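Long-range contacts in glucan-binding protein C, GbpC (Streptococcus mutans UA159, PDB 5UQZ), which binds calcium and probably glucan at the streptococcal cell wall, and is thought to mediate both sucrose-dependent and sucrose-independent adherence: residues K151-Y156 against Q200-D205; L74-V79 against I132-D137; S142-K147 against N209-S214. All coordinates share one frame; numbering follows the deposited sequence.

Contact 1 (K151-Y156 against Q200-D205); sequences KVKINY and QIIFYD
K153 and I202 grip each other twice through their backbones: K153 N gives to I202 O and I202 N to K153 O, each at 2.8 Å and nearly straight. N155 and Q200 form the next hydrogen-bonded pair, N155 N reaching Q200 O at 2.9 Å. Their side chains share a water that accepts from N155 ND2 and donates to Q200 OE1, while N155 OD1 goes to S133 and Q200 NE2 to the carbonyl of G309. On the same face of the sheet, two lysines meet Y204. K151 bends at chi3 (68°), which brings CE over the centre of the Y204 ring, 3.6 Å from the centroid; K151 NZ sits over the same face at 4.5 Å from the centroid, a cation-pi contact. K153 comes from the rim instead, with CB at the ring edge and CE 3.2 Å from Y204 OH. V152, I154, I201 and F203 form the other, buried face. Side by side there, V152 CG1 meets I201 CG2 at 3.8 Å, and I154 CG1 packs on I201 CG1. Two long strands of the large sheet in the GbpC beta-supersandwich pair antiparallel here, apolar on that face and mixed on the Y204 side, which includes I202.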
ATOM      1  N   LYS A 151      -3.678 -14.764 -18.561  1.00  6.35           N
ATOM      2  CA  LYS A 151      -4.575 -13.623 -18.638  1.00  6.35           C
ATOM      3  C   LYS A 151      -5.144 -13.436 -17.253  1.00  6.25           C
ATOM      4  O   LYS A 151      -5.271 -14.415 -16.494  1.00  6.63           O
ATOM      5  CB  LYS A 151      -5.708 -13.973 -19.660  1.00  8.61           C
ATOM      6  CG  LYS A 151      -6.793 -12.946 -19.809  1.00 11.15           C
ATOM      7  CD  LYS A 151      -7.704 -13.299 -20.969  1.00 13.66           C
ATOM      8  CE  LYS A 151      -8.535 -14.526 -20.770  1.00 18.57           C
ATOM      9  NZ  LYS A 151      -9.488 -14.692 -21.945  1.00 24.92           N
ATOM     10  N   VAL A 152      -5.510 -12.206 -16.929  1.00  6.38           N
ATOM     11  CA  VAL A 152      -6.164 -11.884 -15.673  1.00  6.56           C
ATOM     12  C   VAL A 152      -7.356 -11.008 -16.027  1.00  6.22           C
ATOM     13  O   VAL A 152      -7.218 -10.088 -16.832  1.00  7.62           O
ATOM     14  CB  VAL A 152      -5.227 -11.120 -14.688  1.00  7.47           C
ATOM     15  CG1 VAL A 152      -5.884 -10.939 -13.336  1.00  8.93           C
ATOM     16  CG2 VAL A 152      -3.871 -11.866 -14.546  1.00  8.47           C
ATOM     17  N   LYS A 153      -8.501 -11.245 -15.385  1.00  6.24           N
ATOM     18  CA  LYS A 153      -9.618 -10.317 -15.478  1.00  6.44           C
ATOM     19  C   LYS A 153      -9.875  -9.735 -14.098  1.00  6.00           C
ATOM     20  O   LYS A 153      -9.951 -10.492 -13.124  1.00  7.41           O
ATOM     21  CB  LYS A 153     -10.885 -10.982 -16.030  1.00  8.71           C
ATOM     22  CG  LYS A 153     -12.052 -10.007 -16.174  1.00 11.61           C
ATOM     23  CD  LYS A 153     -13.179 -10.563 -17.053  1.00 17.73           C
ATOM     24  CE  LYS A 153     -13.899 -11.731 -16.485  1.00 25.83           C
ATOM     25  NZ  LYS A 153     -15.132 -11.949 -17.323  1.00 34.66           N
ATOM     26  N   ILE A 154      -9.989  -8.411 -14.025  1.00  6.45           N
ATOM     27  CA  ILE A 154     -10.362  -7.762 -12.775  1.00  6.48           C
ATOM     28  C   ILE A 154     -11.564  -6.895 -13.043  1.00  7.10           C
ATOM     29  O   ILE A 154     -11.523  -6.005 -13.911  1.00  7.14           O
ATOM     30  CB  ILE A 154      -9.198  -6.955 -12.149  1.00  6.88           C
ATOM     31  CG1 ILE A 154      -7.946  -7.825 -12.044  1.00  7.69           C
ATOM     32  CG2 ILE A 154      -9.660  -6.428 -10.767  1.00  8.13           C
ATOM     33  CD1 ILE A 154      -6.752  -7.130 -11.383  1.00  8.94           C
ATOM     34  N   ASN A 155     -12.646  -7.129 -12.282  1.00  6.95           N
ATOM     35  CA  ASN A 155     -13.799  -6.257 -12.307  1.00  6.50           C
ATOM     36  C   ASN A 155     -13.704  -5.294 -11.144  1.00  7.07           C
ATOM     37  O   ASN A 155     -13.289  -5.676 -10.049  1.00  7.74           O
ATOM     38  CB  ASN A 155     -15.078  -7.106 -12.159  1.00  8.40           C
ATOM     39  CG  ASN A 155     -15.322  -7.974 -13.359  1.00  9.51           C
ATOM     40  OD1 ASN A 155     -14.783  -7.731 -14.444  1.00 10.84           O
ATOM     41  ND2 ASN A 155     -16.060  -9.047 -13.173  1.00 11.42           N
ATOM     42  N   TYR A 156     -14.086  -4.039 -11.397  1.00  6.62           N
ATOM     43  CA  TYR A 156     -14.073  -2.993 -10.379  1.00  7.57           C
ATOM     44  C   TYR A 156     -15.412  -2.273 -10.411  1.00  7.23           C
ATOM     45  O   TYR A 156     -15.923  -1.931 -11.492  1.00  7.91           O
ATOM     46  CB  TYR A 156     -12.994  -1.916 -10.687  1.00  7.58           C
ATOM     47  CG  TYR A 156     -11.598  -2.439 -10.858  1.00  6.76           C
ATOM     48  CD1 TYR A 156     -11.105  -2.844 -12.095  1.00  6.98           C
ATOM     49  CD2 TYR A 156     -10.717  -2.395  -9.797  1.00  7.23           C
ATOM     50  CE1 TYR A 156      -9.768  -3.215 -12.282  1.00  7.57           C
ATOM     51  CE2 TYR A 156      -9.364  -2.777  -9.957  1.00  8.02           C
ATOM     52  CZ  TYR A 156      -8.892  -3.157 -11.200  1.00  6.90           C
ATOM     53  OH  TYR A 156      -7.581  -3.530 -11.323  1.00  8.01           O
ATOM     54  N   GLN A 200     -13.082  -8.028  -8.122  1.00  6.49           N
ATOM     55  CA  GLN A 200     -12.988  -9.479  -8.213  1.00  6.59           C
ATOM     56  C   GLN A 200     -11.940  -9.809  -9.253  1.00  5.80           C
ATOM     57  O   GLN A 200     -11.970  -9.249 -10.362  1.00  7.06           O
ATOM     58  CB  GLN A 200     -14.333 -10.122  -8.571  1.00  7.28           C
ATOM     59  CG  GLN A 200     -14.244 -11.616  -8.538  1.00  8.69           C
ATOM     60  CD  GLN A 200     -15.595 -12.317  -8.797  1.00  8.30           C
ATOM     61  OE1 GLN A 200     -16.547 -11.700  -9.279  1.00 10.65           O
ATOM     62  NE2 GLN A 200     -15.650 -13.602  -8.497  1.00 10.63           N
ATOM     63  N   ILE A 201     -11.020 -10.721  -8.920  1.00  6.42           N
ATOM     64  CA  ILE A 201      -9.910 -11.117  -9.797  1.00  6.59           C
ATOM     65  C   ILE A 201     -10.120 -12.545 -10.254  1.00  6.34           C
ATOM     66  O   ILE A 201     -10.409 -13.432  -9.438  1.00  7.14           O
ATOM     67  CB  ILE A 201      -8.590 -11.023  -9.013  1.00  7.59           C
ATOM     68  CG1 ILE A 201      -8.345  -9.603  -8.485  1.00  7.63           C
ATOM     69  CG2 ILE A 201      -7.429 -11.484  -9.924  1.00  8.12           C
ATOM     70  CD1 ILE A 201      -7.191  -9.527  -7.458  1.00 10.28           C
ATOM     71  N   ILE A 202      -9.953 -12.777 -11.558  1.00  6.15           N
ATOM     72  CA  ILE A 202     -10.017 -14.123 -12.114  1.00  6.60           C
ATOM     73  C   ILE A 202      -8.710 -14.357 -12.877  1.00  6.09           C
ATOM     74  O   ILE A 202      -8.302 -13.526 -13.700  1.00  6.82           O
ATOM     75  CB  ILE A 202     -11.222 -14.290 -13.064  1.00  8.03           C
ATOM     76  CG1 ILE A 202     -12.549 -14.092 -12.312  1.00 11.23           C
ATOM     77  CG2 ILE A 202     -11.193 -15.681 -13.688  1.00 10.22           C
ATOM     78  CD1 ILE A 202     -13.735 -14.094 -13.209  1.00 15.02           C
ATOM     79  N   PHE A 203      -8.049 -15.476 -12.578  1.00  5.74           N
ATOM     80  CA  PHE A 203      -6.845 -15.884 -13.289  1.00  6.15           C
ATOM     81  C   PHE A 203      -7.216 -16.948 -14.316  1.00  5.93           C
ATOM     82  O   PHE A 203      -8.047 -17.803 -14.047  1.00  7.27           O
ATOM     83  CB  PHE A 203      -5.826 -16.471 -12.303  1.00  6.61           C
ATOM     84  CG  PHE A 203      -5.429 -15.511 -11.197  1.00  6.17           C
ATOM     85  CD1 PHE A 203      -4.555 -14.443 -11.462  1.00  7.24           C
ATOM     86  CD2 PHE A 203      -5.915 -15.663  -9.908  1.00  8.58           C
ATOM     87  CE1 PHE A 203      -4.146 -13.585 -10.462  1.00  7.80           C
ATOM     88  CE2 PHE A 203      -5.487 -14.818  -8.903  1.00  9.09           C
ATOM     89  CZ  PHE A 203      -4.614 -13.784  -9.157  1.00  8.02           C
ATOM     90  N   TYR A 204      -6.528 -16.952 -15.464  1.00  6.09           N
ATOM     91  CA  TYR A 204      -6.805 -17.923 -16.516  1.00  6.54           C
ATOM     92  C   TYR A 204      -5.544 -18.729 -16.819  1.00  6.27           C
ATOM     93  O   TYR A 204      -4.424 -18.188 -16.788  1.00  7.38           O
ATOM     94  CB  TYR A 204      -7.243 -17.224 -17.840  1.00  6.93           C
ATOM     95  CG  TYR A 204      -8.511 -16.444 -17.700  1.00  7.20           C
ATOM     96  CD1 TYR A 204      -8.536 -15.181 -17.124  1.00  8.76           C
ATOM     97  CD2 TYR A 204      -9.711 -16.957 -18.198  1.00  8.87           C
ATOM     98  CE1 TYR A 204      -9.715 -14.467 -17.008  1.00  9.31           C
ATOM     99  CE2 TYR A 204     -10.896 -16.213 -18.113  1.00  9.80           C
ATOM    100  CZ  TYR A 204     -10.876 -14.973 -17.508  1.00 10.27           C
ATOM    101  OH  TYR A 204     -12.016 -14.207 -17.420  1.00 13.44           O
ATOM    102  N   ASP A 205      -5.745 -20.023 -17.114  1.00  6.91           N
ATOM    103  CA  ASP A 205      -4.667 -20.910 -17.488  1.00  7.25           C
ATOM    104  C   ASP A 205      -4.316 -20.766 -18.975  1.00  7.30           C
ATOM    105  O   ASP A 205      -4.881 -19.945 -19.702  1.00  8.04           O
ATOM    106  CB  ASP A 205      -4.984 -22.339 -17.068  1.00  7.67           C
ATOM    107  CG  ASP A 205      -6.114 -22.982 -17.847  1.00  9.75           C
ATOM    108  OD1 ASP A 205      -6.474 -22.540 -18.964  1.00  9.70           O
ATOM    109  OD2 ASP A 205      -6.689 -23.988 -17.347  1.00 13.30           O
TER
HETATM  110  O   HOH W   1     -11.721 -12.933 -20.260  1.00 38.68           O
HETATM  111  O   HOH W   2     -17.353  -9.441 -10.571  1.00 11.45           O

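Contact 2 (L74-V79 against I132-D137); sequences LSIEGV and ISVTYD
L74-E77 runs antiparallel beside I132-D137 in the large sheet of the GbpC domain, with G78 and V79 turning off its end. Two hydrogen-bonded pairs hold the strands, S75 with T135 and E77 with S133, each bonded in both directions; the straightest of the four bonds runs from T135 N to S75 O, 2.8 Å long with 171° at the hydrogen. Between them I76 faces V134 as a non-hydrogen-bonded pair. L74, I76, V134 and Y136 share one face. There L74 CD2 does most of the touching: it lies 3.6 Å from V134 CG1 and 3.2 Å from Y136 CE2, a tight approach, oblique to the ring. V134 CG1 also rests over one face of that ring, toward its rim, so methyls from both strands settle against Y136. Past E77 the chain turns at G78, which has no side chain and so can pass close by I132; its phi of 98° also suits glycine. V79 CG2 then crosses back onto I132 CG2 at 3.8 Å. L74 and I76 rest on T122 of strand 122-127, V79 and I132 on F124 of the same strand, and I76, V134 and Y136 on L172 of strand 167-172, while I132-D137 also pairs, along its other edge, with strand 151-160, where S133 OG bonds N155 and Y136 OH bonds Y156.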
ATOM      1  N   LEU A  74      -3.827  -4.013 -21.587  1.00  9.05           N
ATOM      2  CA  LEU A  74      -5.178  -3.874 -21.068  1.00 10.81           C
ATOM      3  C   LEU A  74      -6.241  -3.837 -22.151  1.00  9.51           C
ATOM      4  O   LEU A  74      -6.055  -3.185 -23.174  1.00 11.74           O
ATOM      5  CB  LEU A  74      -5.309  -2.386 -20.589  1.00 14.69           C
ATOM      6  CG  LEU A  74      -4.479  -2.031 -19.385  1.00 12.47           C
ATOM      7  CD1 LEU A  74      -4.373  -0.530 -19.189  1.00 13.95           C
ATOM      8  CD2 LEU A  74      -4.966  -2.722 -18.104  1.00 19.58           C
ATOM      9  N   SER A  75      -7.407  -4.407 -21.848  1.00  9.60           N
ATOM     10  CA  SER A  75      -8.638  -4.247 -22.603  1.00 10.39           C
ATOM     11  C   SER A  75      -9.716  -3.916 -21.591  1.00  9.93           C
ATOM     12  O   SER A  75      -9.868  -4.637 -20.599  1.00 10.71           O
ATOM     13  CB  SER A  75      -8.991  -5.569 -23.320  1.00 15.09           C
ATOM     14  OG  SER A  75     -10.173  -5.440 -24.079  1.00 21.39           O
ATOM     15  N   ILE A  76     -10.428  -2.815 -21.813  1.00  9.51           N
ATOM     16  CA  ILE A  76     -11.298  -2.257 -20.781  1.00  9.42           C
ATOM     17  C   ILE A  76     -12.716  -2.186 -21.323  1.00  9.72           C
ATOM     18  O   ILE A  76     -12.930  -1.658 -22.418  1.00 12.46           O
ATOM     19  CB  ILE A  76     -10.807  -0.853 -20.360  1.00 12.02           C
ATOM     20  CG1 ILE A  76      -9.363  -0.869 -19.875  1.00 13.17           C
ATOM     21  CG2 ILE A  76     -11.733  -0.246 -19.317  1.00 12.52           C
ATOM     22  CD1 ILE A  76      -8.726   0.539 -19.815  1.00 14.91           C
ATOM     23  N   GLU A  77     -13.667  -2.669 -20.538  1.00  9.13           N
ATOM     24  CA  GLU A  77     -15.072  -2.577 -20.857  0.56 10.48           C
ATOM     25  C   GLU A  77     -15.800  -1.853 -19.736  1.00  9.15           C
ATOM     26  O   GLU A  77     -15.509  -2.048 -18.555  1.00 10.24           O
ATOM     27  CB  GLU A  77     -15.678  -3.974 -21.023  0.56 14.45           C
ATOM     28  CG  GLU A  77     -17.104  -3.952 -21.571  0.56 18.32           C
ATOM     29  CD  GLU A  77     -17.746  -5.328 -21.730  0.56 22.82           C
ATOM     30  OE1 GLU A  77     -17.115  -6.364 -21.389  0.56 27.32           O
ATOM     31  OE2 GLU A  77     -18.907  -5.386 -22.207  0.56 24.93           O
ATOM     32  N   GLY A  78     -16.729  -0.982 -20.113  1.00  8.59           N
ATOM     33  CA  GLY A  78     -17.610  -0.336 -19.159  1.00  9.60           C
ATOM     34  C   GLY A  78     -17.199   1.065 -18.743  1.00  9.38           C
ATOM     35  O   GLY A  78     -17.924   1.680 -17.963  1.00 11.00           O
ATOM     36  N   VAL A  79     -16.071   1.590 -19.198  1.00 10.44           N
ATOM     37  CA  VAL A  79     -15.643   2.955 -18.868  1.00 11.30           C
ATOM     38  C   VAL A  79     -16.165   3.876 -19.943  1.00 14.22           C
ATOM     39  O   VAL A  79     -15.952   3.625 -21.141  1.00 18.45           O
ATOM     40  CB  VAL A  79     -14.107   3.038 -18.780  1.00 11.46           C
ATOM     41  CG1 VAL A  79     -13.659   4.500 -18.711  1.00 14.08           C
ATOM     42  CG2 VAL A  79     -13.617   2.277 -17.534  1.00 12.48           C
ATOM     43  N   ILE A 132     -16.958  -2.041 -14.150  1.00  9.30           N
ATOM     44  CA  ILE A 132     -16.070  -2.114 -15.282  1.00  8.75           C
ATOM     45  C   ILE A 132     -15.319  -3.432 -15.233  1.00  9.37           C
ATOM     46  O   ILE A 132     -15.184  -4.058 -14.180  1.00  9.25           O
ATOM     47  CB  ILE A 132     -15.119  -0.920 -15.340  1.00  9.89           C
ATOM     48  CG1 ILE A 132     -14.027  -1.008 -14.309  1.00 11.73           C
ATOM     49  CG2 ILE A 132     -15.920   0.378 -15.234  1.00 12.50           C
ATOM     50  CD1 ILE A 132     -12.934   0.045 -14.391  1.00 12.57           C
ATOM     51  N   SER A 133     -14.855  -3.883 -16.398  1.00  7.55           N
ATOM     52  CA  SER A 133     -14.133  -5.131 -16.501  0.51  8.23           C
ATOM     53  C   SER A 133     -12.840  -4.905 -17.257  1.00  7.75           C
ATOM     54  O   SER A 133     -12.869  -4.438 -18.397  1.00  9.16           O
ATOM     55  CB  SER A 133     -15.060  -6.139 -17.180  0.51 10.04           C
ATOM     56  OG  SER A 133     -14.517  -7.412 -17.203  0.51 11.28           O
ATOM     57  N   VAL A 134     -11.735  -5.270 -16.638  1.00  7.67           N
ATOM     58  CA  VAL A 134     -10.427  -5.042 -17.246  1.00  7.44           C
ATOM     59  C   VAL A 134      -9.761  -6.381 -17.476  1.00  6.97           C
ATOM     60  O   VAL A 134      -9.597  -7.178 -16.540  1.00  8.03           O
ATOM     61  CB  VAL A 134      -9.540  -4.171 -16.344  1.00  7.99           C
ATOM     62  CG1 VAL A 134      -8.201  -3.890 -17.014  1.00  9.06           C
ATOM     63  CG2 VAL A 134     -10.257  -2.869 -15.967  1.00  8.92           C
ATOM     64  N   THR A 135      -9.391  -6.658 -18.728  1.00  6.93           N
ATOM     65  CA  THR A 135      -8.682  -7.896 -19.070  1.00  7.20           C
ATOM     66  C   THR A 135      -7.245  -7.559 -19.359  1.00  7.44           C
ATOM     67  O   THR A 135      -6.962  -6.696 -20.195  1.00  9.16           O
ATOM     68  CB  THR A 135      -9.343  -8.557 -20.285  1.00  9.68           C
ATOM     69  OG1 THR A 135     -10.731  -8.865 -19.940  1.00 12.40           O
ATOM     70  CG2 THR A 135      -8.656  -9.837 -20.651  1.00 11.48           C
ATOM     71  N   TYR A 136      -6.344  -8.266 -18.671  1.00  6.56           N
ATOM     72  CA  TYR A 136      -4.912  -8.041 -18.802  1.00  6.90           C
ATOM     73  C   TYR A 136      -4.300  -9.266 -19.458  1.00  6.89           C
ATOM     74  O   TYR A 136      -4.520 -10.418 -19.011  1.00  7.89           O
ATOM     75  CB  TYR A 136      -4.267  -7.884 -17.426  1.00  6.78           C
ATOM     76  CG  TYR A 136      -4.841  -6.805 -16.520  1.00  6.38           C
ATOM     77  CD1 TYR A 136      -5.993  -7.025 -15.772  1.00  6.58           C
ATOM     78  CD2 TYR A 136      -4.197  -5.543 -16.395  1.00  6.83           C
ATOM     79  CE1 TYR A 136      -6.485  -6.074 -14.896  1.00  7.16           C
ATOM     80  CE2 TYR A 136      -4.668  -4.610 -15.495  1.00  7.37           C
ATOM     81  CZ  TYR A 136      -5.804  -4.877 -14.739  1.00  6.80           C
ATOM     82  OH  TYR A 136      -6.268  -3.988 -13.815  1.00  8.05           O
ATOM     83  N   ASP A 137      -3.536  -9.061 -20.511  1.00  6.86           N
ATOM     84  CA  ASP A 137      -2.827 -10.188 -21.090  1.00  9.29           C
ATOM     85  C   ASP A 137      -1.402  -9.796 -21.409  1.00  7.38           C
ATOM     86  O   ASP A 137      -0.955  -8.721 -21.033  1.00  8.44           O
ATOM     87  CB  ASP A 137      -3.606 -10.984 -22.118  1.00 13.80           C
ATOM     88  CG  ASP A 137      -3.946 -10.167 -23.285  1.00 16.68           C
ATOM     89  OD1 ASP A 137      -3.534  -9.034 -23.367  1.00 15.68           O
ATOM     90  OD2 ASP A 137      -4.597 -10.674 -24.199  1.00 29.90           O
TER
HETATM   91  O   HOH W   3     -15.010  -7.836 -20.381  1.00 30.22           O

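Contact 3 (S142-K147 against N209-S214); sequences SKYNDK and NEIDLS
Y144 meets I211 and L213 through its ring, and this aromatic side chain carries most of the contact. L213 CD2 stands almost exactly over the ring centre, 3.7 Å from the centroid and 6° off the normal, a CH-pi contact in which the methyl is close to all six carbons. I211 approaches obliquely instead: its CG2 touches Y144 CD2 at 3.5 Å, and the two side chains pass alongside one another, pointing opposite ways. The carbonyl O of D212, between these two residues in sequence, lies 3.6 Å from Y144 CE2. K147 adds a looser apolar touch, with its CD 4.3 Å from I211 CG2.

Three things help set the ring in place. N145 CG lies over the ring face opposite L213, toward the rim. The backbone beneath is a type I' beta turn from Y144 to K147, closed by bonds in both directions between those two residues. At the far end of the ring, Y144 OH is hydrogen-bonded to N217 N. Nearby, K143 NZ forms a salt bridge with D146 OD1 beside the turn. Across the contact, the bond from S214 N to D212 OD1 makes an Asx turn around L213, while I211 pairs with F203 through the backbone. The hairpin and the loop are therefore joined here by apolar and CH-pi packing, while the phenol's polar end is satisfied by a backbone N-H slightly farther along the same loop.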
ATOM      1  N   SER A 142       3.856 -15.263 -14.154  1.00  7.72           N
ATOM      2  CA  SER A 142       2.932 -15.619 -13.093  1.00  6.84           C
ATOM      3  C   SER A 142       2.388 -17.038 -13.251  1.00  6.41           C
ATOM      4  O   SER A 142       2.239 -17.547 -14.371  1.00  7.46           O
ATOM      5  CB  SER A 142       1.784 -14.604 -13.031  1.00  7.79           C
ATOM      6  OG  SER A 142       2.295 -13.326 -12.676  1.00  9.55           O
ATOM      7  N   LYS A 143       2.047 -17.661 -12.111  1.00  7.12           N
ATOM      8  CA  LYS A 143       1.491 -19.010 -12.137  1.00  7.00           C
ATOM      9  C   LYS A 143       0.679 -19.210 -10.872  1.00  7.03           C
ATOM     10  O   LYS A 143       0.840 -18.482  -9.879  1.00  7.64           O
ATOM     11  CB  LYS A 143       2.594 -20.067 -12.216  1.00  9.15           C
ATOM     12  CG  LYS A 143       3.492 -20.133 -11.031  1.00 11.72           C
ATOM     13  CD  LYS A 143       4.462 -21.313 -11.116  1.00 14.98           C
ATOM     14  CE  LYS A 143       5.344 -21.349  -9.839  1.00 17.93           C
ATOM     15  NZ  LYS A 143       6.017 -22.679  -9.657  1.00 24.22           N
ATOM     16  N   TYR A 144      -0.166 -20.233 -10.899  1.00  6.87           N
ATOM     17  CA  TYR A 144      -0.886 -20.666  -9.689  1.00  7.32           C
ATOM     18  C   TYR A 144      -0.814 -22.182  -9.637  1.00  7.15           C
ATOM     19  O   TYR A 144      -1.296 -22.845 -10.557  1.00  7.51           O
ATOM     20  CB  TYR A 144      -2.352 -20.211  -9.733  1.00  7.70           C
ATOM     21  CG  TYR A 144      -3.120 -20.801  -8.587  1.00  7.00           C
ATOM     22  CD1 TYR A 144      -3.022 -20.251  -7.302  1.00  7.33           C
ATOM     23  CD2 TYR A 144      -3.906 -21.920  -8.775  1.00  6.72           C
ATOM     24  CE1 TYR A 144      -3.694 -20.828  -6.212  1.00  7.47           C
ATOM     25  CE2 TYR A 144      -4.619 -22.494  -7.694  1.00  7.86           C
ATOM     26  CZ  TYR A 144      -4.503 -21.943  -6.396  1.00  7.25           C
ATOM     27  OH  TYR A 144      -5.184 -22.450  -5.309  1.00  7.74           O
ATOM     28  N   ASN A 145      -0.254 -22.716  -8.563  1.00  7.69           N
ATOM     29  CA  ASN A 145      -0.108 -24.177  -8.413  1.00  7.81           C
ATOM     30  C   ASN A 145       0.430 -24.809  -9.702  1.00  8.76           C
ATOM     31  O   ASN A 145      -0.089 -25.809 -10.216  1.00  8.89           O
ATOM     32  CB  ASN A 145      -1.432 -24.809  -7.954  1.00  7.84           C
ATOM     33  CG  ASN A 145      -1.656 -24.616  -6.446  1.00  8.45           C
ATOM     34  OD1 ASN A 145      -0.756 -24.205  -5.708  1.00 10.11           O
ATOM     35  ND2 ASN A 145      -2.868 -24.915  -5.994  1.00  8.36           N
ATOM     36  N   ASP A 146       1.503 -24.216 -10.223  1.00  8.41           N
ATOM     37  CA  ASP A 146       2.173 -24.728 -11.413  1.00  8.81           C
ATOM     38  C   ASP A 146       1.350 -24.615 -12.698  1.00  8.75           C
ATOM     39  O   ASP A 146       1.786 -25.181 -13.724  1.00 10.73           O
ATOM     40  CB  ASP A 146       2.731 -26.131 -11.194  1.00 10.49           C
ATOM     41  CG  ASP A 146       3.858 -26.137 -10.227  1.00 14.89           C
ATOM     42  OD1 ASP A 146       4.470 -25.092  -9.954  1.00 18.24           O
ATOM     43  OD2 ASP A 146       4.164 -27.263  -9.750  1.00 19.48           O
ATOM     44  N   LYS A 147       0.242 -23.897 -12.696  1.00  7.95           N
ATOM     45  CA  LYS A 147      -0.475 -23.538 -13.916  1.00  7.81           C
ATOM     46  C   LYS A 147       0.011 -22.148 -14.295  1.00  7.15           C
ATOM     47  O   LYS A 147      -0.290 -21.162 -13.598  1.00  8.07           O
ATOM     48  CB  LYS A 147      -1.984 -23.517 -13.668  1.00  9.53           C
ATOM     49  CG  LYS A 147      -2.540 -24.866 -13.235  1.00 11.05           C
ATOM     50  CD  LYS A 147      -4.028 -24.720 -12.869  1.00 15.14           C
ATOM     51  CE  LYS A 147      -4.628 -26.079 -12.598  1.00 20.00           C
ATOM     52  NZ  LYS A 147      -6.119 -26.065 -12.671  1.00 26.69           N
ATOM     53  N   ASN A 209      -8.976 -21.204 -19.663  1.00  9.90           N
ATOM     54  CA  ASN A 209     -10.022 -21.453 -18.672  1.00  9.19           C
ATOM     55  C   ASN A 209      -9.709 -20.780 -17.359  1.00  7.86           C
ATOM     56  O   ASN A 209      -8.551 -20.604 -16.959  1.00  8.17           O
ATOM     57  CB  ASN A 209     -10.246 -22.933 -18.473  1.00 15.25           C
ATOM     58  CG  ASN A 209     -10.994 -23.560 -19.685  1.00 24.85           C
ATOM     59  OD1 ASN A 209     -10.512 -24.500 -20.244  1.00 28.80           O
ATOM     60  ND2 ASN A 209     -12.137 -22.976 -20.110  1.00 29.19           N
ATOM     61  N   GLU A 210     -10.768 -20.402 -16.665  1.00  7.04           N
ATOM     62  CA  GLU A 210     -10.618 -19.824 -15.334  1.00  7.02           C
ATOM     63  C   GLU A 210      -9.997 -20.851 -14.396  1.00  6.45           C
ATOM     64  O   GLU A 210     -10.353 -22.017 -14.408  1.00  9.41           O
ATOM     65  CB  GLU A 210     -11.981 -19.389 -14.796  1.00  7.87           C
ATOM     66  CG  GLU A 210     -12.654 -18.359 -15.658  1.00  8.24           C
ATOM     67  CD  GLU A 210     -13.897 -17.788 -15.031  1.00  9.48           C
ATOM     68  OE1 GLU A 210     -14.266 -18.174 -13.888  1.00 11.19           O
ATOM     69  OE2 GLU A 210     -14.529 -16.898 -15.655  1.00 11.24           O
ATOM     70  N   ILE A 211      -9.111 -20.391 -13.524  1.00  6.20           N
ATOM     71  CA  ILE A 211      -8.411 -21.265 -12.592  1.00  7.01           C
ATOM     72  C   ILE A 211      -9.190 -21.341 -11.277  1.00  7.19           C
ATOM     73  O   ILE A 211      -9.488 -20.314 -10.643  1.00  7.58           O
ATOM     74  CB  ILE A 211      -7.003 -20.729 -12.365  1.00  6.65           C
ATOM     75  CG1 ILE A 211      -6.204 -20.863 -13.632  1.00  7.31           C
ATOM     76  CG2 ILE A 211      -6.330 -21.541 -11.230  1.00  8.99           C
ATOM     77  CD1 ILE A 211      -4.789 -20.242 -13.559  1.00  8.50           C
ATOM     78  N   ASP A 212      -9.507 -22.578 -10.866  1.00  7.10           N
ATOM     79  CA  ASP A 212     -10.159 -22.832  -9.590  1.00  7.08           C
ATOM     80  C   ASP A 212      -9.184 -22.605  -8.432  1.00  6.66           C
ATOM     81  O   ASP A 212      -8.123 -23.241  -8.373  1.00  7.70           O
ATOM     82  CB  ASP A 212     -10.631 -24.296  -9.636  1.00  9.12           C
ATOM     83  CG  ASP A 212     -11.364 -24.741  -8.375  1.00  9.60           C
ATOM     84  OD1 ASP A 212     -11.643 -23.944  -7.479  1.00 10.71           O
ATOM     85  OD2 ASP A 212     -11.659 -25.971  -8.295  1.00 12.15           O
ATOM     86  N   LEU A 213      -9.551 -21.710  -7.517  1.00  6.74           N
ATOM     87  CA  LEU A 213      -8.721 -21.342  -6.370  1.00  6.97           C
ATOM     88  C   LEU A 213      -9.103 -22.091  -5.104  1.00  6.88           C
ATOM     89  O   LEU A 213      -8.593 -21.758  -4.024  1.00  7.38           O
ATOM     90  CB  LEU A 213      -8.731 -19.819  -6.161  1.00  7.87           C
ATOM     91  CG  LEU A 213      -8.319 -19.005  -7.383  1.00  8.16           C
ATOM     92  CD1 LEU A 213      -8.345 -17.518  -7.025  1.00 10.82           C
ATOM     93  CD2 LEU A 213      -6.917 -19.391  -7.924  1.00  9.05           C
ATOM     94  N   SER A 214      -9.944 -23.131  -5.213  1.00  7.01           N
ATOM     95  CA  SER A 214     -10.442 -23.713  -3.967  0.51  8.60           C
ATOM     96  C   SER A 214      -9.477 -24.682  -3.295  1.00  8.06           C
ATOM     97  O   SER A 214      -9.862 -25.240  -2.261  1.00  9.28           O
ATOM     98  CB  SER A 214     -11.834 -24.321  -4.121  0.51 11.31           C
ATOM     99  OG  SER A 214     -11.799 -25.366  -5.066  0.51 12.52           O
TER

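In the fold
Contacts 1 and 2 belong to one sheet and touch directly, their centres about 10 Å apart. Strand 132-137 is the neighbour of strand 151-160, so 74-79, 132-137, 151-156 and 200-205 lie in sequence across it; V152 O to Y136 N, 2.7 Å, is one probable hydrogen bond between the contacts. Contact 3 sits at another border of contact 1, about 11 Å away between centres, where F203 O probably bonds I211 N at 2.8 Å. Contacts 2 and 3 do not touch: their nearest atoms are about 10 Å apart. All three lie away from the calcium site formed by S224, N226 and E237.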